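Local atomic coordinates of proteolytically activated form of PPO4 Tyrosinase (Agaricus bisporus var. bisporus H97, PDB entry 4OUA), a protein that catalyses, as a copper-containing oxidase, the o-hydroxylation of monophenols and the oxidation of the resulting o-diphenols to reactive o-quinones, the initial step of melanin synthesis. Residues Val285-Ser290 and Tyr351-Lys356; Gln293-Gly298 and Tyr368-Ile373. All coordinates share one frame; numbering follows the deposited sequence.

Contact 1. Residues Val285-Ser290 and Tyr351-Lys356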
ATOM      1  N   VAL A 285       2.241   5.501  -2.957  1.00 28.27           N
ATOM      2  CA  VAL A 285       3.417   5.932  -2.216  1.00 23.56           C
ATOM      3  C   VAL A 285       4.659   5.307  -2.834  1.00 27.71           C
ATOM      4  O   VAL A 285       5.722   5.926  -2.886  1.00 34.56           O
ATOM      5  CB  VAL A 285       3.331   5.547  -0.729  1.00 27.80           C
ATOM      6  CG1 VAL A 285       4.676   5.751  -0.044  1.00 24.06           C
ATOM      7  CG2 VAL A 285       2.238   6.348  -0.037  1.00 25.82           C
ATOM      8  N   ASP A 286       4.510   4.076  -3.310  1.00 29.37           N
ATOM      9  CA  ASP A 286       5.605   3.373  -3.958  1.00 27.10           C
ATOM     10  C   ASP A 286       5.872   3.959  -5.339  1.00 28.32           C
ATOM     11  O   ASP A 286       7.009   3.963  -5.810  1.00 32.60           O
ATOM     12  CB  ASP A 286       5.296   1.880  -4.065  1.00 26.89           C
ATOM     13  CG  ASP A 286       6.483   1.075  -4.548  1.00 29.09           C
ATOM     14  OD1 ASP A 286       7.306   0.668  -3.703  1.00 29.40           O
ATOM     15  OD2 ASP A 286       6.593   0.848  -5.771  1.00 32.60           O
ATOM     16  N   ARG A 287       4.819   4.456  -5.981  1.00 26.66           N
ATOM     17  CA  ARG A 287       4.952   5.078  -7.293  1.00 25.89           C
ATOM     18  C   ARG A 287       5.740   6.376  -7.183  1.00 27.27           C
ATOM     19  O   ARG A 287       6.496   6.736  -8.085  1.00 25.02           O
ATOM     20  CB  ARG A 287       3.581   5.346  -7.915  1.00 25.01           C
ATOM     21  CG  ARG A 287       3.647   5.826  -9.356  1.00 27.81           C
ATOM     22  CD  ARG A 287       2.261   6.011  -9.947  1.00 27.13           C
ATOM     23  NE  ARG A 287       1.610   7.211  -9.434  1.00 35.48           N
ATOM     24  CZ  ARG A 287       1.518   8.353 -10.105  1.00 29.90           C
ATOM     25  NH1 ARG A 287       2.028   8.450 -11.324  1.00 36.98           N
ATOM     26  NH2 ARG A 287       0.910   9.396  -9.562  1.00 33.89           N
ATOM     27  N   HIS A 288       5.549   7.076  -6.070  1.00 30.86           N
ATOM     28  CA  HIS A 288       6.295   8.295  -5.791  1.00 30.54           C
ATOM     29  C   HIS A 288       7.783   7.982  -5.704  1.00 34.43           C
ATOM     30  O   HIS A 288       8.618   8.719  -6.229  1.00 35.16           O
ATOM     31  CB  HIS A 288       5.808   8.943  -4.492  1.00 24.46           C
ATOM     32  CG  HIS A 288       4.450   9.563  -4.599  1.00 24.83           C
ATOM     33  ND1 HIS A 288       3.746  10.007  -3.500  1.00 20.45           N
ATOM     34  CD2 HIS A 288       3.669   9.824  -5.675  1.00 21.64           C
ATOM     35  CE1 HIS A 288       2.590  10.512  -3.893  1.00 19.82           C
ATOM     36  NE2 HIS A 288       2.518  10.411  -5.208  1.00 25.27           N
ATOM     37  N   LEU A 289       8.101   6.877  -5.038  1.00 30.78           N
ATOM     38  CA  LEU A 289       9.480   6.432  -4.909  1.00 33.58           C
ATOM     39  C   LEU A 289      10.084   6.139  -6.279  1.00 34.66           C
ATOM     40  O   LEU A 289      11.235   6.480  -6.541  1.00 36.95           O
ATOM     41  CB  LEU A 289       9.558   5.193  -4.016  1.00 29.00           C
ATOM     42  CG  LEU A 289      10.959   4.669  -3.704  1.00 25.59           C
ATOM     43  CD1 LEU A 289      11.794   5.752  -3.046  1.00 25.60           C
ATOM     44  CD2 LEU A 289      10.873   3.441  -2.818  1.00 34.89           C
ATOM     45  N   SER A 290       9.298   5.513  -7.151  1.00 34.15           N
ATOM     46  CA  SER A 290       9.743   5.213  -8.508  1.00 32.42           C
ATOM     47  C   SER A 290       9.981   6.493  -9.301  1.00 30.60           C
ATOM     48  O   SER A 290      10.969   6.608 -10.025  1.00 28.17           O
ATOM     49  CB  SER A 290       8.722   4.331  -9.233  1.00 27.25           C
ATOM     50  OG  SER A 290       8.648   3.042  -8.650  1.00 30.12           O
ATOM     51  N   TYR A 351       5.237   1.105 -13.262  1.00 28.10           N
ATOM     52  CA  TYR A 351       4.176   2.099 -13.367  1.00 28.81           C
ATOM     53  C   TYR A 351       4.089   2.664 -14.777  1.00 29.18           C
ATOM     54  O   TYR A 351       5.102   2.801 -15.461  1.00 31.86           O
ATOM     55  CB  TYR A 351       4.395   3.219 -12.347  1.00 26.34           C
ATOM     56  CG  TYR A 351       4.433   2.713 -10.924  1.00 23.30           C
ATOM     57  CD1 TYR A 351       3.265   2.556 -10.191  1.00 27.06           C
ATOM     58  CD2 TYR A 351       5.635   2.374 -10.319  1.00 25.19           C
ATOM     59  CE1 TYR A 351       3.293   2.083  -8.893  1.00 27.28           C
ATOM     60  CE2 TYR A 351       5.674   1.900  -9.020  1.00 30.46           C
ATOM     61  CZ  TYR A 351       4.499   1.758  -8.312  1.00 30.34           C
ATOM     62  OH  TYR A 351       4.530   1.287  -7.020  1.00 32.53           O
ATOM     63  N   PRO A 352       2.865   2.990 -15.214  1.00 26.23           N
ATOM     64  CA  PRO A 352       2.581   3.471 -16.570  1.00 30.04           C
ATOM     65  C   PRO A 352       3.219   4.825 -16.874  1.00 35.35           C
ATOM     66  O   PRO A 352       3.223   5.252 -18.030  1.00 35.85           O
ATOM     67  CB  PRO A 352       1.051   3.571 -16.594  1.00 22.07           C
ATOM     68  CG  PRO A 352       0.656   3.708 -15.169  1.00 27.75           C
ATOM     69  CD  PRO A 352       1.646   2.901 -14.393  1.00 27.41           C
ATOM     70  N   ASP A 353       3.751   5.485 -15.849  1.00 34.43           N
ATOM     71  CA  ASP A 353       4.415   6.773 -16.022  1.00 29.99           C
ATOM     72  C   ASP A 353       5.678   6.643 -16.866  1.00 33.89           C
ATOM     73  O   ASP A 353       6.168   7.628 -17.416  1.00 38.08           O
ATOM     74  CB  ASP A 353       4.762   7.383 -14.662  1.00 29.58           C
ATOM     75  CG  ASP A 353       3.570   7.435 -13.724  1.00 41.49           C
ATOM     76  OD1 ASP A 353       3.322   6.431 -13.024  1.00 37.90           O
ATOM     77  OD2 ASP A 353       2.884   8.478 -13.688  1.00 46.67           O
ATOM     78  N   PHE A 354       6.197   5.423 -16.970  1.00 30.35           N
ATOM     79  CA  PHE A 354       7.467   5.182 -17.644  1.00 29.04           C
ATOM     80  C   PHE A 354       7.314   4.516 -19.009  1.00 32.25           C
ATOM     81  O   PHE A 354       8.310   4.199 -19.659  1.00 32.73           O
ATOM     82  CB  PHE A 354       8.373   4.317 -16.765  1.00 25.92           C
ATOM     83  CG  PHE A 354       8.651   4.906 -15.414  1.00 28.64           C
ATOM     84  CD1 PHE A 354       9.628   5.874 -15.254  1.00 28.88           C
ATOM     85  CD2 PHE A 354       7.943   4.486 -14.302  1.00 28.12           C
ATOM     86  CE1 PHE A 354       9.890   6.416 -14.011  1.00 31.31           C
ATOM     87  CE2 PHE A 354       8.200   5.024 -13.054  1.00 28.88           C
ATOM     88  CZ  PHE A 354       9.174   5.991 -12.909  1.00 30.97           C
ATOM     89  N   ASP A 355       6.073   4.309 -19.442  1.00 34.67           N
ATOM     90  CA  ASP A 355       5.803   3.522 -20.646  1.00 35.88           C
ATOM     91  C   ASP A 355       6.440   4.096 -21.909  1.00 36.82           C
ATOM     92  O   ASP A 355       6.962   3.349 -22.740  1.00 37.20           O
ATOM     93  CB  ASP A 355       4.291   3.378 -20.857  1.00 39.58           C
ATOM     94  CG  ASP A 355       3.664   2.358 -19.920  1.00 44.71           C
ATOM     95  OD1 ASP A 355       4.404   1.513 -19.371  1.00 36.44           O
ATOM     96  OD2 ASP A 355       2.427   2.398 -19.739  1.00 42.58           O
ATOM     97  N   LYS A 356       6.403   5.417 -22.054  1.00 36.17           N
ATOM     98  CA  LYS A 356       6.916   6.061 -23.259  1.00 31.34           C
ATOM     99  C   LYS A 356       8.435   6.232 -23.245  1.00 31.90           C
ATOM    100  O   LYS A 356       9.009   6.754 -24.199  1.00 31.92           O
ATOM    101  CB  LYS A 356       6.248   7.423 -23.459  1.00 33.80           C
ATOM    102  CG  LYS A 356       5.030   7.396 -24.370  1.00 32.52           C
ATOM    103  CD  LYS A 356       3.888   6.600 -23.763  1.00 49.50           C
ATOM    104  CE  LYS A 356       2.681   6.582 -24.690  1.00 60.34           C
ATOM    105  NZ  LYS A 356       1.490   5.950 -24.054  1.00 61.34           N
TER

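Contact 2. Residues Gln293-Gly298 and Tyr368-Ile373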
ATOM      1  N   GLN A 293      13.022   8.327  -7.957  1.00 33.30           N
ATOM      2  CA  GLN A 293      14.226   7.650  -8.432  1.00 37.86           C
ATOM      3  C   GLN A 293      14.627   8.148  -9.816  1.00 32.67           C
ATOM      4  O   GLN A 293      15.812   8.216 -10.140  1.00 32.78           O
ATOM      5  CB  GLN A 293      14.019   6.134  -8.468  1.00 32.97           C
ATOM      6  CG  GLN A 293      13.921   5.472  -7.105  1.00 28.68           C
ATOM      7  CD  GLN A 293      13.620   3.990  -7.205  1.00 45.71           C
ATOM      8  OE1 GLN A 293      12.689   3.489  -6.573  1.00 47.86           O
ATOM      9  NE2 GLN A 293      14.407   3.278  -8.005  1.00 42.81           N
ATOM     10  N   ALA A 294      13.634   8.494 -10.628  1.00 24.48           N
ATOM     11  CA  ALA A 294      13.885   8.984 -11.976  1.00 23.54           C
ATOM     12  C   ALA A 294      14.565  10.350 -11.942  1.00 35.19           C
ATOM     13  O   ALA A 294      15.393  10.663 -12.798  1.00 40.35           O
ATOM     14  CB  ALA A 294      12.587   9.056 -12.761  1.00 26.76           C
ATOM     15  N   LEU A 295      14.216  11.159 -10.947  1.00 37.12           N
ATOM     16  CA  LEU A 295      14.793  12.491 -10.810  1.00 42.26           C
ATOM     17  C   LEU A 295      16.138  12.448 -10.092  1.00 38.76           C
ATOM     18  O   LEU A 295      17.052  13.200 -10.427  1.00 42.28           O
ATOM     19  CB  LEU A 295      13.835  13.420 -10.060  1.00 38.41           C
ATOM     20  CG  LEU A 295      12.483  13.702 -10.718  1.00 37.19           C
ATOM     21  CD1 LEU A 295      11.685  14.695  -9.888  1.00 33.74           C
ATOM     22  CD2 LEU A 295      12.665  14.211 -12.141  1.00 33.66           C
ATOM     23  N   TYR A 296      16.254  11.563  -9.106  1.00 34.34           N
ATOM     24  CA  TYR A 296      17.459  11.489  -8.287  1.00 33.57           C
ATOM     25  C   TYR A 296      18.132  10.122  -8.348  1.00 35.32           C
ATOM     26  O   TYR A 296      18.214   9.426  -7.337  1.00 35.30           O
ATOM     27  CB  TYR A 296      17.131  11.830  -6.832  1.00 31.86           C
ATOM     28  CG  TYR A 296      16.693  13.259  -6.620  1.00 34.14           C
ATOM     29  CD1 TYR A 296      17.627  14.279  -6.493  1.00 34.49           C
ATOM     30  CD2 TYR A 296      15.347  13.590  -6.541  1.00 34.59           C
ATOM     31  CE1 TYR A 296      17.233  15.586  -6.298  1.00 30.14           C
ATOM     32  CE2 TYR A 296      14.944  14.896  -6.345  1.00 36.62           C
ATOM     33  CZ  TYR A 296      15.891  15.890  -6.224  1.00 35.00           C
ATOM     34  OH  TYR A 296      15.495  17.194  -6.028  1.00 35.51           O
ATOM     35  N   PRO A 297      18.627   9.739  -9.534  1.00 36.08           N
ATOM     36  CA  PRO A 297      19.320   8.456  -9.683  1.00 33.04           C
ATOM     37  C   PRO A 297      20.622   8.427  -8.891  1.00 37.98           C
ATOM     38  O   PRO A 297      21.305   9.447  -8.798  1.00 43.18           O
ATOM     39  CB  PRO A 297      19.588   8.374 -11.187  1.00 24.15           C
ATOM     40  CG  PRO A 297      19.629   9.791 -11.634  1.00 32.98           C
ATOM     41  CD  PRO A 297      18.622  10.513 -10.787  1.00 35.63           C
ATOM     42  N   GLY A 298      20.954   7.273  -8.322  1.00 34.78           N
ATOM     43  CA  GLY A 298      22.172   7.132  -7.549  1.00 38.64           C
ATOM     44  C   GLY A 298      21.945   7.322  -6.062  1.00 47.41           C
ATOM     45  O   GLY A 298      22.732   6.847  -5.243  1.00 58.18           O
ATOM     46  N   TYR A 368      11.987  13.359 -19.016  1.00 38.45           N
ATOM     47  CA  TYR A 368      10.609  12.983 -19.308  1.00 33.24           C
ATOM     48  C   TYR A 368       9.764  12.984 -18.040  1.00 35.35           C
ATOM     49  O   TYR A 368       8.670  13.546 -18.008  1.00 35.09           O
ATOM     50  CB  TYR A 368      10.555  11.606 -19.970  1.00 35.02           C
ATOM     51  CG  TYR A 368       9.155  11.140 -20.300  1.00 36.68           C
ATOM     52  CD1 TYR A 368       8.540  11.519 -21.486  1.00 37.25           C
ATOM     53  CD2 TYR A 368       8.450  10.318 -19.430  1.00 38.44           C
ATOM     54  CE1 TYR A 368       7.264  11.099 -21.795  1.00 34.64           C
ATOM     55  CE2 TYR A 368       7.172   9.890 -19.732  1.00 35.94           C
ATOM     56  CZ  TYR A 368       6.583  10.284 -20.916  1.00 37.58           C
ATOM     57  OH  TYR A 368       5.310   9.864 -21.226  1.00 34.31           O
ATOM     58  N   ILE A 369      10.285  12.349 -16.996  1.00 34.57           N
ATOM     59  CA  ILE A 369       9.576  12.250 -15.728  1.00 33.51           C
ATOM     60  C   ILE A 369       9.422  13.616 -15.072  1.00 37.43           C
ATOM     61  O   ILE A 369       8.383  13.918 -14.483  1.00 38.79           O
ATOM     62  CB  ILE A 369      10.294  11.295 -14.761  1.00 33.93           C
ATOM     63  CG1 ILE A 369      10.370   9.893 -15.365  1.00 31.52           C
ATOM     64  CG2 ILE A 369       9.577  11.251 -13.424  1.00 35.66           C
ATOM     65  CD1 ILE A 369       9.016   9.308 -15.699  1.00 34.04           C
ATOM     66  N   ASN A 370      10.459  14.441 -15.178  1.00 38.50           N
ATOM     67  CA  ASN A 370      10.422  15.787 -14.618  1.00 34.20           C
ATOM     68  C   ASN A 370       9.307  16.618 -15.244  1.00 31.04           C
ATOM     69  O   ASN A 370       8.566  17.304 -14.542  1.00 32.63           O
ATOM     70  CB  ASN A 370      11.767  16.486 -14.807  1.00 37.53           C
ATOM     71  CG  ASN A 370      11.890  17.743 -13.969  1.00 38.91           C
ATOM     72  OD1 ASN A 370      12.410  17.708 -12.854  1.00 39.34           O
ATOM     73  ND2 ASN A 370      11.407  18.860 -14.499  1.00 43.56           N
ATOM     74  N   ASP A 371       9.190  16.557 -16.567  1.00 34.94           N
ATOM     75  CA  ASP A 371       8.098  17.229 -17.261  1.00 33.79           C
ATOM     76  C   ASP A 371       6.764  16.640 -16.831  1.00 35.61           C
ATOM     77  O   ASP A 371       5.762  17.348 -16.730  1.00 36.43           O
ATOM     78  CB  ASP A 371       8.254  17.116 -18.777  1.00 32.00           C
ATOM     79  CG  ASP A 371       9.386  17.965 -19.314  1.00 32.10           C
ATOM     80  OD1 ASP A 371       9.916  18.806 -18.556  1.00 35.78           O
ATOM     81  OD2 ASP A 371       9.739  17.798 -20.499  1.00 32.90           O
ATOM     82  N   HIS A 372       6.764  15.334 -16.583  1.00 35.07           N
ATOM     83  CA  HIS A 372       5.570  14.627 -16.143  1.00 29.99           C
ATOM     84  C   HIS A 372       5.082  15.161 -14.799  1.00 35.69           C
ATOM     85  O   HIS A 372       3.901  15.478 -14.635  1.00 33.53           O
ATOM     86  CB  HIS A 372       5.852  13.125 -16.052  1.00 34.50           C
ATOM     87  CG  HIS A 372       4.678  12.315 -15.605  1.00 32.20           C
ATOM     88  ND1 HIS A 372       3.424  12.448 -16.161  1.00 36.55           N
ATOM     89  CD2 HIS A 372       4.567  11.357 -14.654  1.00 27.16           C
ATOM     90  CE1 HIS A 372       2.592  11.610 -15.572  1.00 38.04           C
ATOM     91  NE2 HIS A 372       3.259  10.935 -14.654  1.00 35.22           N
ATOM     92  N   ILE A 373       5.999  15.266 -13.842  1.00 33.84           N
ATOM     93  CA  ILE A 373       5.666  15.774 -12.516  1.00 36.68           C
ATOM     94  C   ILE A 373       5.212  17.230 -12.571  1.00 32.65           C
ATOM     95  O   ILE A 373       4.190  17.588 -11.985  1.00 33.07           O
ATOM     96  CB  ILE A 373       6.860  15.653 -11.554  1.00 34.55           C
ATOM     97  CG1 ILE A 373       7.277  14.186 -11.415  1.00 31.35           C
ATOM     98  CG2 ILE A 373       6.510  16.249 -10.199  1.00 27.25           C
ATOM     99  CD1 ILE A 373       8.471  13.968 -10.512  1.00 30.41           C
TER

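Contact 1. Residues Val285-Ser290 and Tyr351-Lys356
Y351 lays its ring against one side of helix 277-295, where D286, R287 and S290 each meet a different part of it. D286 comes in at the hydroxyl end and near the ring plane. The two side chains cross at about a right angle. Y351 OH donates a hydrogen bond to D286 OD2 at 2.5 Å. CG of D286 lies anti to the backbone N (chi1 -172°), beside the Y351 hydroxyl.

R287 runs over one face of the same ring. Its CB makes a CH-pi contact 3.7 Å from the ring centroid, offset toward the rim. CG follows, 3.4 Å from Y351 CD1. The guanidinium itself does not stack on the phenol: the two planes are 60° apart. The chain bends at chi3, and NH1 faces the carboxylate of D353. R287 NH1 lies 2.5 Å from D353 OD2 in a salt bridge. The same nitrogen donates to D353 OD1 at 2.9 Å, nearly straight at 163°. NH1 alone thus serves both carboxylate oxygens of D353.

S290 meets the ring obliquely, with OG 3.2 Å from Y351 CE2. Its carbonyl O approaches the edge of the F354 ring, 3.5 Å from CZ.

The charges have further partners. D286 OD1 pairs with R91, R287 NH2 pairs with D132, and Y349 OH is hydrogen-bonded to D286 OD2. These bonds give the buried carboxylate of D286 and the guanidinium of R287 more than one partner each.

Y349 and Y351 fit the Tyr-X-Tyr motif known at the C-terminal end of the catalytic domain of tyrosinases and related polyphenol oxidases. Here Y351 fastens that segment to the helix carrying H282, a ligand of the second copper.

Contact 2. Residues Gln293-Gly298 and Tyr368-Ile373
The carboxamide of N370 is the flat group that meets L295 across this contact. The methyl CD2 of L295 sits against it, 3.6 Å from N370 OD1. The same methyl is also 3.6 Å from N370 CB. The two side chains cross at about a right angle, and the contact is van der Waals packing. The other flat group nearby is the Y368 ring. It takes its own neighbour, I369 CD1, at its edge and in its plane.

That methyl is the part of I369 that turns from the opposite helix. With chi2 at -58°, CD1 folds away while the branch point stays in the contact. A294 uses this inner part. Its CB lies 3.5 Å from I369 CG1, and it also touches CB and CG2 of the same residue. The small alanine meets a branched side chain at its root, and the backbones come close: the CA atoms of A294 and I369 are 6.6 Å apart.

Farther along, L295 and I373 reach toward each other tip to tip. L295 CD1 is 3.4 Å from I373 CD1. The I373 chain is extended at chi2 (179°), which carries CD1 out to the leucine. L295 therefore splits its two methyls, CD1 to I373 and CD2 to N370.

No hydrogen bond joins the two segments. Helix 201-224 adds to the packing around I373 through Y220, L223 and K224. V365, one turn before I369 on helix 362-377, also touches A294.

This is van der Waals helix-helix packing away from the copper site. It joins the C-terminal end of helix 277-295, just before Y296 leaves helical geometry, to helix 362-377 near the C terminus of the chain.

Both contacts start from helix 277-295, contact 1 from its middle and contact 2 from its last turn. The chain then passes through the paired strands 304-305 and 318-319 and through strand 349-350, which pairs with strand 13-14 near the N terminus. Contact 1 closes a loop of 60 residues at 351-356. Contact 2 closes one of 69 residues on helix 362-377. The segments alternate along the chain, so the two loops cross rather than nest. Their centres are about 10 Å apart. They touch directly: D353 OD2 probably hydrogen-bonds to H372 NE2, and F354 packs on I369. Together they tie the loop after strand 349-350 and helix 362-377 to two levels of helix 277-295.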